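Surface presentation of antigens protein SpaS (PDB 3C01) takes part in the type III secretory pathway that presents the determinants Salmonella needs to enter mammalian cells, this chain being the C-terminal part of the exporter protein. Local coordinates at residues S21-N26 and H57-L62. Numbering follows the deposited sequence.
Sequences SVYETN and HRRYDL
The Y23 ring has the R58–R59 backbone over one face, with R58 CA 4.0 Å above the ring plane and offset toward the rim. The carbonyl of H57 comes in obliquely, its O 3.3 Å from Y23 CE1. The R59 guanidinium has Y23 CB over one face and a water in its plane at the edge, and the Y60 ring carries R59 CG over its centre, 3.5 Å above the plane. Y23 reaches the loop with CG anti to the backbone N (chi1 -172°); its hydroxyl is hydrogen-bonded to F54 O. The R59 chain runs extended, then bends at chi3 (-59°), which brings NH2 to 2.8 Å from Y23 O, in the carbonyl plane but with a bent N-H...O angle of 134°. R59 NH2 also makes a long salt bridge to E24 OE1 (3.6 Å), the side chains crossing obliquely and their planes not coplanar. The water joins these groups: it accepts from Y23 N and R59 NE and donates to E24 OE1. Within the loop, a type II turn from R58 to D61 is closed by D61 N to R58 O, while D61 OD2 accepts from R58 N. R58 NH2 bonds almost straight to H57 O (2.9 Å) and also to K55 O, tying its bent side chain to the end of helix 47-56. In this C-terminal part of an FlhB/YscU/SpaS-family exporter, the loop between helices 47-56 and 65-84 thus lies against strand 19-25, which pairs antiparallel with strand 4-9; a backbone hydrogen bond between Y60 and I20 extends the junction along the strand.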
# COMPACT_ATOMS: atom_id res chain seq x y z
N SER B 21 -4.80 -4.19 -0.32
CA SER B 21 -5.85 -3.54 -1.05
C SER B 21 -5.61 -3.52 -2.54
O SER B 21 -6.55 -3.49 -3.31
CB SER B 21 -6.01 -2.09 -0.54
OG SER B 21 -4.76 -1.42 -0.42
N VAL B 22 -4.34 -3.46 -2.94
CA VAL B 22 -3.93 -3.27 -4.33
C VAL B 22 -2.80 -4.24 -4.59
O VAL B 22 -1.94 -4.41 -3.73
CB VAL B 22 -3.41 -1.87 -4.54
CG1 VAL B 22 -2.84 -1.71 -5.95
CG2 VAL B 22 -4.52 -0.87 -4.24
N TYR B 23 -2.81 -4.88 -5.76
CA TYR B 23 -1.73 -5.80 -6.12
C TYR B 23 -1.52 -5.80 -7.64
O TYR B 23 -2.37 -6.32 -8.37
CB TYR B 23 -2.13 -7.18 -5.62
CG TYR B 23 -1.08 -8.26 -5.70
CD1 TYR B 23 -0.31 -8.57 -4.58
CD2 TYR B 23 -0.92 -9.02 -6.84
CE1 TYR B 23 0.62 -9.57 -4.60
CE2 TYR B 23 0.03 -10.04 -6.89
CZ TYR B 23 0.79 -10.31 -5.76
OH TYR B 23 1.71 -11.33 -5.74
N GLU B 24 -0.42 -5.22 -8.10
CA GLU B 24 -0.20 -5.03 -9.52
C GLU B 24 1.27 -5.03 -9.85
O GLU B 24 2.10 -4.66 -9.03
CB GLU B 24 -0.81 -3.72 -10.02
CG GLU B 24 -2.31 -3.48 -9.74
CD GLU B 24 -3.24 -4.46 -10.46
OE1 GLU B 24 -4.46 -4.51 -10.08
OE2 GLU B 24 -2.75 -5.20 -11.37
N THR B 25 1.61 -5.40 -11.08
CA THR B 25 2.99 -5.37 -11.49
C THR B 25 3.13 -4.60 -12.80
O THR B 25 2.15 -4.26 -13.46
CB THR B 25 3.48 -6.80 -11.70
OG1 THR B 25 2.90 -7.30 -12.89
CG2 THR B 25 3.06 -7.71 -10.57
N ASN B 26 4.39 -4.31 -13.15
CA ASN B 26 4.74 -3.70 -14.44
C ASN B 26 3.89 -2.49 -14.77
O ASN B 26 3.80 -1.60 -13.93
CB ASN B 26 4.76 -4.76 -15.54
CG ASN B 26 5.74 -5.88 -15.21
OD1 ASN B 26 6.86 -5.61 -14.71
ND2 ASN B 26 5.33 -7.14 -15.43
N HIS B 57 2.00 -12.73 -0.36
CA HIS B 57 0.58 -12.40 -0.33
C HIS B 57 -0.05 -12.28 -1.73
O HIS B 57 0.63 -12.28 -2.73
CB HIS B 57 0.40 -11.07 0.39
CG HIS B 57 0.71 -11.13 1.85
ND1 HIS B 57 1.98 -11.34 2.33
CD2 HIS B 57 -0.09 -10.98 2.93
CE1 HIS B 57 1.94 -11.36 3.66
NE2 HIS B 57 0.70 -11.12 4.04
N ARG B 58 -1.38 -12.16 -1.76
CA ARG B 58 -2.19 -11.92 -2.94
C ARG B 58 -3.25 -10.85 -2.62
O ARG B 58 -3.56 -10.56 -1.43
CB ARG B 58 -2.94 -13.21 -3.37
CG ARG B 58 -2.04 -14.37 -3.85
CD ARG B 58 -1.05 -13.85 -4.89
NE ARG B 58 -0.23 -14.90 -5.47
CZ ARG B 58 1.06 -15.13 -5.18
NH1 ARG B 58 1.67 -16.12 -5.80
NH2 ARG B 58 1.74 -14.42 -4.30
N ARG B 59 -3.83 -10.29 -3.68
CA ARG B 59 -4.86 -9.29 -3.55
C ARG B 59 -5.90 -9.75 -2.54
O ARG B 59 -6.37 -10.86 -2.62
CB ARG B 59 -5.51 -8.99 -4.90
CG ARG B 59 -6.26 -7.65 -4.92
CD ARG B 59 -6.85 -7.27 -6.28
NE ARG B 59 -5.84 -7.17 -7.31
CZ ARG B 59 -5.47 -8.16 -8.11
NH1 ARG B 59 -6.03 -9.35 -8.00
NH2 ARG B 59 -4.50 -7.96 -9.00
N TYR B 60 -6.23 -8.87 -1.60
CA TYR B 60 -7.29 -9.05 -0.61
C TYR B 60 -6.95 -10.00 0.54
O TYR B 60 -7.81 -10.30 1.38
CB TYR B 60 -8.64 -9.35 -1.28
CG TYR B 60 -9.02 -8.32 -2.34
CD1 TYR B 60 -8.83 -6.96 -2.11
CD2 TYR B 60 -9.57 -8.71 -3.58
CE1 TYR B 60 -9.17 -6.00 -3.09
CE2 TYR B 60 -9.92 -7.79 -4.54
CZ TYR B 60 -9.71 -6.44 -4.30
OH TYR B 60 -10.04 -5.51 -5.24
N ASP B 61 -5.69 -10.42 0.67
CA ASP B 61 -5.29 -11.11 1.88
C ASP B 61 -5.19 -10.14 3.02
O ASP B 61 -4.88 -8.96 2.84
CB ASP B 61 -3.89 -11.67 1.74
CG ASP B 61 -3.80 -12.88 0.85
OD1 ASP B 61 -4.85 -13.48 0.55
OD2 ASP B 61 -2.64 -13.25 0.50
N LEU B 62 -5.40 -10.66 4.21
CA LEU B 62 -4.86 -10.04 5.39
C LEU B 62 -3.33 -10.23 5.40
O LEU B 62 -2.81 -11.27 4.96
CB LEU B 62 -5.47 -10.68 6.60
CG LEU B 62 -6.77 -10.10 7.17
CD1 LEU B 62 -7.73 -9.67 6.11
CD2 LEU B 62 -7.38 -11.14 8.10
O HOH W 1 -4.93 -4.47 -7.52